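Local structure of QdtA (4O9E) at residues H51-L56 and T119-N124; Q58-L63 and C106-L111; S66-L71 and E98-T103. The protein belongs to the WxcM-like branch of the cupin superfamily, a small beta-sandwich protein that forms a two-chain assembly and holds thymidine-5'-diphosphate in this crystal. All coordinates share one frame; numbering follows the deposited sequence.

Contact 1: residues H51-L56 and T119-N124; sequences HSHKKL and TDYIRN. Unlike the reference sequence in segment 51-56: S52 (reference Ala). With TYD (thymidine-5'-diphosphate), chain C.
D120 OD1 is gripped by two groups: K55 N, 2.8 Å away, meets its syn lone pair, and water 1 donates to it while accepting from K55 NZ. The other oxygen, D120 OD2, takes L56 N at 3.1 Å. One carboxylate thus holds two successive backbone N-H groups of the turn that follows strand 47-53, at the margin of a cupin sheet where this strand pairs antiparallel with the short outer strand 121-122. CG of D120 stands opposite its own backbone N (chi1 -172°), which carries the carboxylate across to the turn. The main chain of D120 joins in, since K54 N reaches D120 O at 2.9 Å. Bent at chi2 and chi3, the K54 chain lays CD against I122 CG1 and brings NZ to T119 O, 2.7 Å away.

S52 and I122 form a hydrogen-bonded pair; the next pair, H53 with Y121, is non-hydrogen-bonded and puts both rings on one face. H53 turns its edge to the face of Y121 with planes 54° apart, NE2 lying 3.2 Å above the Y121 ring plane. Y121 repeats the T-shaped arrangement, its CE2 edge 3.7 Å from H51 NE2 and over the face of H51. H51, Y121 and R123 carry this end of the contact to thymidine-5'-diphosphate. H51 NE2 donates to O3B at a very short modelled distance that deserves caution, and Y121 OH donates to O2A at 2.8 Å. R123, whose NE is paired with E118, sends NH2 to the alpha-phosphate atom O1A, 2.7 Å away.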
# COMPACT_ATOMS: atom_id res chain seq x y z
N HIS A 51 -6.68 -12.00 -16.40
CA HIS A 51 -7.23 -13.03 -15.53
C HIS A 51 -8.38 -12.45 -14.76
O HIS A 51 -8.65 -11.25 -14.79
CB HIS A 51 -6.17 -13.54 -14.56
CG HIS A 51 -5.44 -12.47 -13.81
ND1 HIS A 51 -6.03 -11.70 -12.83
CD2 HIS A 51 -4.14 -12.10 -13.85
CE1 HIS A 51 -5.13 -10.91 -12.29
NE2 HIS A 51 -3.98 -11.11 -12.90
N SER A 52 -8.99 -13.37 -14.04
CA SER A 52 -10.06 -13.12 -13.10
C SER A 52 -9.72 -13.88 -11.82
O SER A 52 -8.71 -14.58 -11.75
CB SER A 52 -11.35 -13.78 -13.59
OG SER A 52 -12.38 -13.00 -13.03
N HIS A 53 -10.64 -13.78 -10.87
CA HIS A 53 -10.56 -14.56 -9.66
C HIS A 53 -11.91 -15.14 -9.32
O HIS A 53 -12.95 -14.52 -9.53
CB HIS A 53 -10.05 -13.71 -8.50
CG HIS A 53 -8.57 -13.55 -8.50
ND1 HIS A 53 -7.93 -12.50 -9.13
CD2 HIS A 53 -7.59 -14.30 -7.92
CE1 HIS A 53 -6.63 -12.63 -8.96
NE2 HIS A 53 -6.39 -13.72 -8.25
N LYS A 54 -11.87 -16.35 -8.78
CA LYS A 54 -13.08 -16.96 -8.27
C LYS A 54 -13.61 -16.43 -6.94
O LYS A 54 -14.81 -16.26 -6.81
CB LYS A 54 -12.88 -18.47 -8.15
CG LYS A 54 -12.89 -19.08 -9.53
CD LYS A 54 -11.62 -19.85 -9.82
CE LYS A 54 -11.68 -21.25 -9.28
NZ LYS A 54 -10.31 -21.75 -9.58
N LYS A 55 -12.75 -16.22 -5.95
CA LYS A 55 -13.27 -15.86 -4.64
C LYS A 55 -12.66 -14.59 -4.05
O LYS A 55 -13.23 -13.97 -3.17
CB LYS A 55 -13.03 -17.03 -3.69
CG LYS A 55 -14.09 -18.12 -3.82
CD LYS A 55 -13.65 -19.47 -3.27
CE LYS A 55 -12.58 -19.39 -2.19
NZ LYS A 55 -11.43 -20.28 -2.54
N LEU A 56 -11.53 -14.16 -4.60
CA LEU A 56 -10.84 -13.02 -4.03
C LEU A 56 -11.66 -11.76 -4.22
O LEU A 56 -12.24 -11.56 -5.29
CB LEU A 56 -9.51 -12.84 -4.73
CG LEU A 56 -8.59 -11.72 -4.22
CD1 LEU A 56 -8.11 -12.14 -2.84
CD2 LEU A 56 -7.46 -11.60 -5.23
N THR A 119 -4.55 -21.04 -7.42
CA THR A 119 -5.69 -21.84 -7.84
C THR A 119 -6.98 -21.03 -7.82
O THR A 119 -8.04 -21.51 -8.23
CB THR A 119 -5.92 -23.07 -6.94
OG1 THR A 119 -6.62 -22.69 -5.75
CG2 THR A 119 -4.63 -23.79 -6.59
N ASP A 120 -6.95 -19.81 -7.31
CA ASP A 120 -8.17 -19.01 -7.34
C ASP A 120 -8.23 -18.23 -8.65
O ASP A 120 -9.27 -17.63 -8.91
CB ASP A 120 -8.16 -18.07 -6.11
CG ASP A 120 -9.46 -17.32 -5.93
OD1 ASP A 120 -10.53 -17.94 -6.01
OD2 ASP A 120 -9.43 -16.07 -5.79
N TYR A 121 -7.11 -18.11 -9.36
CA TYR A 121 -7.02 -17.31 -10.58
C TYR A 121 -7.73 -18.05 -11.69
O TYR A 121 -7.68 -19.27 -11.72
CB TYR A 121 -5.59 -17.15 -11.10
CG TYR A 121 -4.76 -16.07 -10.47
CD1 TYR A 121 -4.31 -16.22 -9.17
CD2 TYR A 121 -4.31 -14.97 -11.20
CE1 TYR A 121 -3.48 -15.29 -8.59
CE2 TYR A 121 -3.47 -14.04 -10.63
CZ TYR A 121 -3.06 -14.20 -9.32
OH TYR A 121 -2.25 -13.30 -8.69
N ILE A 122 -8.39 -17.32 -12.59
CA ILE A 122 -8.74 -17.86 -13.90
C ILE A 122 -7.93 -17.16 -14.99
O ILE A 122 -8.08 -15.98 -15.24
CB ILE A 122 -10.24 -17.70 -14.17
CG1 ILE A 122 -11.07 -18.54 -13.20
CG2 ILE A 122 -10.56 -18.28 -15.53
CD1 ILE A 122 -12.55 -18.24 -13.30
N ARG A 123 -6.96 -17.85 -15.57
CA ARG A 123 -6.05 -17.25 -16.54
C ARG A 123 -6.39 -17.65 -17.99
O ARG A 123 -5.89 -17.06 -18.95
CB ARG A 123 -4.62 -17.69 -16.22
CG ARG A 123 -4.12 -17.27 -14.84
CD ARG A 123 -2.66 -17.63 -14.72
NE ARG A 123 -2.01 -17.10 -13.53
CZ ARG A 123 -1.58 -15.85 -13.32
NH1 ARG A 123 -1.79 -14.87 -14.19
NH2 ARG A 123 -0.95 -15.58 -12.19
N ASN A 124 -7.22 -18.67 -18.14
CA ASN A 124 -7.68 -19.17 -19.43
C ASN A 124 -8.95 -18.41 -19.80
O ASN A 124 -10.00 -18.53 -19.16
CB ASN A 124 -7.97 -20.67 -19.35
CG ASN A 124 -8.58 -21.23 -20.63
OD1 ASN A 124 -9.77 -21.11 -20.94
ND2 ASN A 124 -7.73 -21.87 -21.39
PA TYD C . -0.02 -11.82 -11.62
O1A TYD C . 0.03 -13.05 -12.48
O2A TYD C . -1.09 -11.61 -10.55
O3A TYD C . 0.33 -10.40 -12.28
PB TYD C . -0.63 -9.31 -13.00
O1B TYD C . -0.34 -9.58 -14.46
O2B TYD C . -0.06 -8.02 -12.51
O3B TYD C . -2.07 -9.55 -12.58
O5' TYD C . 1.40 -12.10 -10.93
C5' TYD C . 2.71 -12.13 -11.48
C4' TYD C . 3.50 -13.10 -10.61
O4' TYD C . 3.62 -12.72 -9.24
C3' TYD C . 2.86 -14.47 -10.55
O3' TYD C . 3.92 -15.39 -10.82
C2' TYD C . 2.44 -14.78 -9.12
C1' TYD C . 3.25 -13.76 -8.33
N1 TYD C . 2.48 -13.23 -7.20
C2 TYD C . 2.77 -13.54 -5.93
O2 TYD C . 3.73 -14.29 -5.68
N3 TYD C . 2.11 -12.99 -4.90
C4 TYD C . 1.05 -12.21 -5.14
O4 TYD C . 0.39 -11.78 -4.18
C5 TYD C . 0.70 -11.89 -6.44
C5M TYD C . -0.43 -10.95 -6.78
C6 TYD C . 1.46 -12.41 -7.47
O HOH W 1 -10.72 -20.42 -5.47

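Contact 2: residues Q58-L63 and C106-L111; sequences QVLICL and CVLLVL
L109 begins its contact at CB, which sits 3.8 Å from I61 O, the carbonyl that accepts the N-H of L109 itself. This is the antiparallel pairing of strands 58-64 and 107-112 in one sheet of the cupin beta-sandwich; the N-to-C directions of the two short strand segments differ by 153°, and their axes approach to 4.7 Å. The same CB lies 4.1 Å from L63 CG, so CB already touches two residues of the other strand. CG, opposite the backbone N (chi1 172°), carries the branch onward until CD2 meets I61 CD1 at 4.1 Å and L63 CD1 at the same separation. L109 runs alongside I61, pointing the same way, but slants across L63.

Five backbone hydrogen bonds fix this register. V59 with L111 and I61 with L109 each exchange two, I61 N to L109 O measuring 2.9 Å, and L63 N adds the fifth to V107 O, more bent (N-H...O 143°). V59, I61, L109 and L111 occupy one face. Part of it meets the second subunit: I61 packs on Y38 and L111 on V36 of that neighbouring chain. L60, C62, L108 and V110 lie on the other face. Here L60 packs on I69, C62 on V67, and L108 on V67 and M99, in the interior of the sandwich. L60 and V110 run side by side, with L60 CG 3.9 Å from V110 CG2, and L108 CD1 leans toward the I61 carbonyl. At the end of the pairing, C62 SG packs against C106 SG at 3.8 Å, too far apart for a disulfide.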
# COMPACT_ATOMS: atom_id res chain seq x y z
N GLN A 58 -10.76 -7.55 -4.09
CA GLN A 58 -9.55 -6.73 -4.11
C GLN A 58 -9.93 -5.29 -4.45
O GLN A 58 -11.02 -5.04 -4.99
CB GLN A 58 -8.47 -7.30 -5.05
CG GLN A 58 -8.96 -7.47 -6.47
CD GLN A 58 -8.31 -8.57 -7.29
OE1 GLN A 58 -9.00 -9.41 -7.87
NE2 GLN A 58 -7.00 -8.55 -7.40
N VAL A 59 -9.06 -4.39 -4.04
CA VAL A 59 -9.13 -2.97 -4.36
C VAL A 59 -7.82 -2.51 -4.98
O VAL A 59 -6.73 -2.79 -4.47
CB VAL A 59 -9.55 -2.18 -3.12
CG1 VAL A 59 -9.46 -0.67 -3.31
CG2 VAL A 59 -10.95 -2.58 -2.65
N LEU A 60 -7.95 -1.78 -6.10
CA LEU A 60 -6.83 -1.24 -6.89
C LEU A 60 -6.74 0.26 -6.68
O LEU A 60 -7.77 0.94 -6.72
CB LEU A 60 -7.08 -1.54 -8.38
CG LEU A 60 -6.41 -2.82 -8.87
CD1 LEU A 60 -7.13 -4.06 -8.35
CD2 LEU A 60 -6.43 -2.98 -10.38
N ILE A 61 -5.53 0.76 -6.43
CA ILE A 61 -5.28 2.16 -6.15
C ILE A 61 -4.00 2.61 -6.85
O ILE A 61 -2.94 1.99 -6.71
CB ILE A 61 -5.10 2.44 -4.64
CG1 ILE A 61 -6.16 1.69 -3.86
CG2 ILE A 61 -5.23 3.92 -4.33
CD1 ILE A 61 -5.89 1.75 -2.38
N CYS A 62 -4.09 3.68 -7.65
CA CYS A 62 -2.87 4.21 -8.26
C CYS A 62 -2.33 5.35 -7.38
O CYS A 62 -2.93 6.42 -7.22
CB CYS A 62 -3.12 4.57 -9.73
SG CYS A 62 -1.67 5.37 -10.45
N LEU A 63 -1.21 5.10 -6.72
CA LEU A 63 -0.67 6.06 -5.79
C LEU A 63 0.20 7.17 -6.41
O LEU A 63 0.55 8.12 -5.72
CB LEU A 63 0.15 5.33 -4.74
CG LEU A 63 -0.41 4.09 -4.02
CD1 LEU A 63 0.45 3.75 -2.81
CD2 LEU A 63 -1.83 4.46 -3.67
N CYS A 106 4.71 5.12 -12.26
CA CYS A 106 3.37 4.75 -11.83
C CYS A 106 3.54 3.73 -10.68
O CYS A 106 4.38 2.85 -10.77
CB CYS A 106 2.58 4.10 -12.96
SG CYS A 106 0.96 3.42 -12.46
N VAL A 107 2.70 3.82 -9.65
CA VAL A 107 2.67 2.83 -8.56
C VAL A 107 1.22 2.38 -8.39
O VAL A 107 0.31 3.19 -8.23
CB VAL A 107 3.08 3.48 -7.23
CG1 VAL A 107 2.93 2.49 -6.08
CG2 VAL A 107 4.51 4.01 -7.26
N LEU A 108 1.01 1.08 -8.54
CA LEU A 108 -0.32 0.49 -8.44
C LEU A 108 -0.27 -0.48 -7.26
O LEU A 108 0.48 -1.45 -7.28
CB LEU A 108 -0.66 -0.33 -9.68
CG LEU A 108 -2.03 -0.98 -9.75
CD1 LEU A 108 -3.21 -0.03 -9.70
CD2 LEU A 108 -2.26 -1.96 -10.89
N LEU A 109 -1.10 -0.15 -6.28
CA LEU A 109 -1.27 -0.88 -5.03
C LEU A 109 -2.56 -1.68 -5.13
O LEU A 109 -3.56 -1.21 -5.66
CB LEU A 109 -1.32 0.09 -3.86
CG LEU A 109 -1.68 -0.51 -2.50
CD1 LEU A 109 -0.51 -1.30 -1.94
CD2 LEU A 109 -1.96 0.68 -1.61
N VAL A 110 -2.49 -2.90 -4.62
CA VAL A 110 -3.66 -3.75 -4.47
C VAL A 110 -3.80 -4.27 -3.03
O VAL A 110 -2.83 -4.76 -2.46
CB VAL A 110 -3.55 -4.94 -5.42
CG1 VAL A 110 -4.77 -5.81 -5.27
CG2 VAL A 110 -3.46 -4.47 -6.87
N LEU A 111 -5.01 -4.15 -2.50
CA LEU A 111 -5.40 -4.65 -1.18
C LEU A 111 -6.21 -5.89 -1.52
O LEU A 111 -7.16 -5.79 -2.30
CB LEU A 111 -6.20 -3.66 -0.37
CG LEU A 111 -5.68 -2.21 -0.38
CD1 LEU A 111 -6.57 -1.31 0.46
CD2 LEU A 111 -4.26 -2.18 0.16

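Contact 3: residues S66-L71 and E98-T103; sequences SVKIRL and EMFDFT. With TDR (thymine), chain D.
R70 and E98 are joined by three hydrogen bonds, two between backbones and one between side chains. R70 N lies 2.7 Å from E98 O in an antiparallel hydrogen-bonded pair, E98 N donates back to R70 O, and R70 NH1 reaches E98 OE1 at 2.7 Å in a salt bridge. A bend at chi3 (-50°) turns the guanidinium toward the glutamate, whose OE1 lies near its plane.

K68 and F100 likewise exchange two main-chain bonds, both 2.8 Å between N and O. K68 CB covers one face of the F100 ring, 3.9 Å from its centroid; the R70 guanidinium lies over the other, planes 16° apart, NH2 a doubtfully short 2.9 Å from F100 CE2. K68 NZ forms a salt bridge with D101 OD2 at 3.3 Å, its hydrogen bond weak. D101, with positive phi, is an extra residue in the register, and V67 CG2 sits over the F102 ring centre. S66 N donates to T103 OG1, T103 N to S66 O, and water 2 to D101 O. The V67, I69 and M99 backbones bond outward to strands 76-82 and 47-53. E98 OE1 is thus taken by R70, while OE2 is shared by W96 NE1 and, at 3.3 Å, thymine N3.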
# COMPACT_ATOMS: atom_id res chain seq x y z
N SER A 66 -0.46 7.29 -13.51
CA SER A 66 -1.76 6.86 -13.99
C SER A 66 -1.58 5.51 -14.67
O SER A 66 -0.49 5.15 -15.13
CB SER A 66 -2.35 7.92 -14.93
OG SER A 66 -2.61 7.33 -16.18
N VAL A 67 -2.68 4.77 -14.64
CA VAL A 67 -2.77 3.44 -15.20
C VAL A 67 -4.22 3.23 -15.63
O VAL A 67 -5.18 3.80 -15.11
CB VAL A 67 -2.19 2.37 -14.26
CG1 VAL A 67 -2.94 2.39 -12.93
CG2 VAL A 67 -2.26 1.01 -14.92
N LYS A 68 -4.37 2.49 -16.73
CA LYS A 68 -5.71 2.16 -17.17
C LYS A 68 -6.00 0.70 -16.88
O LYS A 68 -5.18 -0.14 -17.23
CB LYS A 68 -5.81 2.34 -18.68
CG LYS A 68 -5.69 3.79 -19.10
CD LYS A 68 -6.02 3.95 -20.59
CE LYS A 68 -6.31 5.40 -20.90
NZ LYS A 68 -5.04 6.13 -20.64
N ILE A 69 -7.24 0.43 -16.48
CA ILE A 69 -7.72 -0.91 -16.13
C ILE A 69 -8.89 -1.22 -17.06
O ILE A 69 -9.93 -0.54 -17.07
CB ILE A 69 -8.21 -0.99 -14.67
CG1 ILE A 69 -7.22 -0.35 -13.69
CG2 ILE A 69 -8.60 -2.40 -14.26
CD1 ILE A 69 -5.81 -0.91 -13.62
N ARG A 70 -8.67 -2.26 -17.86
CA ARG A 70 -9.70 -2.77 -18.76
C ARG A 70 -10.38 -3.91 -18.02
O ARG A 70 -9.75 -4.93 -17.73
CB ARG A 70 -9.11 -3.34 -20.06
CG ARG A 70 -10.12 -4.03 -20.97
CD ARG A 70 -9.51 -4.47 -22.30
NE ARG A 70 -8.80 -3.35 -22.91
CZ ARG A 70 -7.48 -3.23 -23.03
NH1 ARG A 70 -6.65 -4.20 -22.66
NH2 ARG A 70 -7.01 -2.10 -23.54
N LEU A 71 -11.67 -3.69 -17.78
CA LEU A 71 -12.55 -4.61 -17.10
C LEU A 71 -13.59 -5.17 -18.05
O LEU A 71 -14.21 -4.44 -18.82
CB LEU A 71 -13.31 -3.88 -16.01
CG LEU A 71 -12.49 -3.09 -15.00
CD1 LEU A 71 -13.45 -2.24 -14.17
CD2 LEU A 71 -11.63 -4.02 -14.16
N GLU A 98 -7.38 -6.37 -17.26
CA GLU A 98 -6.10 -6.15 -17.92
C GLU A 98 -5.71 -4.73 -17.55
O GLU A 98 -6.57 -3.89 -17.29
CB GLU A 98 -6.18 -6.39 -19.43
CG GLU A 98 -6.68 -7.76 -19.86
CD GLU A 98 -7.26 -7.82 -21.27
OE1 GLU A 98 -7.09 -6.81 -21.97
OE2 GLU A 98 -7.87 -8.84 -21.67
N MET A 99 -4.42 -4.51 -17.38
CA MET A 99 -3.93 -3.20 -16.96
C MET A 99 -2.89 -2.70 -17.96
O MET A 99 -2.02 -3.45 -18.40
CB MET A 99 -3.31 -3.32 -15.57
CG MET A 99 -4.30 -3.91 -14.57
SD MET A 99 -4.02 -5.67 -14.27
CE MET A 99 -2.69 -5.44 -13.10
N PHE A 100 -3.00 -1.44 -18.35
CA PHE A 100 -2.10 -0.99 -19.41
C PHE A 100 -1.90 0.50 -19.26
O PHE A 100 -2.57 1.15 -18.46
CB PHE A 100 -2.60 -1.43 -20.78
CG PHE A 100 -3.86 -0.75 -21.22
CD1 PHE A 100 -3.82 0.31 -22.11
CD2 PHE A 100 -5.09 -1.19 -20.77
CE1 PHE A 100 -4.98 0.95 -22.50
CE2 PHE A 100 -6.25 -0.55 -21.15
CZ PHE A 100 -6.20 0.51 -22.04
N ASP A 101 -0.96 1.03 -20.05
CA ASP A 101 -0.74 2.46 -20.06
C ASP A 101 -0.26 2.96 -18.69
O ASP A 101 -0.58 4.06 -18.25
CB ASP A 101 -1.99 3.22 -20.48
CG ASP A 101 -2.04 3.45 -21.99
OD1 ASP A 101 -1.43 2.67 -22.75
OD2 ASP A 101 -2.76 4.41 -22.34
N PHE A 102 0.62 2.15 -18.11
CA PHE A 102 1.31 2.57 -16.89
C PHE A 102 2.26 3.71 -17.26
O PHE A 102 3.18 3.49 -18.04
CB PHE A 102 2.19 1.42 -16.38
CG PHE A 102 1.44 0.32 -15.67
CD1 PHE A 102 0.87 -0.71 -16.38
CD2 PHE A 102 1.42 0.27 -14.28
CE1 PHE A 102 0.23 -1.78 -15.75
CE2 PHE A 102 0.75 -0.76 -13.64
CZ PHE A 102 0.17 -1.78 -14.37
N THR A 103 2.09 4.87 -16.65
CA THR A 103 3.00 5.97 -16.86
C THR A 103 4.32 5.79 -16.11
O THR A 103 4.56 4.85 -15.34
CB THR A 103 2.32 7.31 -16.52
OG1 THR A 103 2.01 7.34 -15.12
CG2 THR A 103 1.04 7.48 -17.33
N1 TDR D . -8.70 -12.61 -25.70
C2 TDR D . -8.08 -12.17 -24.60
O2 TDR D . -7.13 -12.81 -24.11
N3 TDR D . -8.49 -11.03 -24.03
C4 TDR D . -9.50 -10.32 -24.54
O4 TDR D . -9.78 -9.28 -23.91
C5 TDR D . -10.21 -10.80 -25.76
CM5 TDR D . -11.36 -10.19 -26.52
C6 TDR D . -9.72 -11.98 -26.29
O HOH W 2 -2.56 5.77 -18.08

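Overall arrangement
The three contacts are nested along the chain: contact 3 lies within the loop closed by contact 2, which lies within that closed by contact 1. Contacts 1 and 3 belong to the same sheet, where strands 47-53 and 96-100 are neighbours, yet their centres are about 19 Å apart. Contact 2 sits in the facing sheet, about 11 Å from contact 3 and 18 Å from contact 1 between centres. The two sheets pack face to face, one face of each pairing meeting in the interior through L60 and C62 against I69 and V67, and Q58 approaches H53. Thymidine-5'-diphosphate is held by H51, Y121 and R123 of contact 1 and touched by M99 of contact 3.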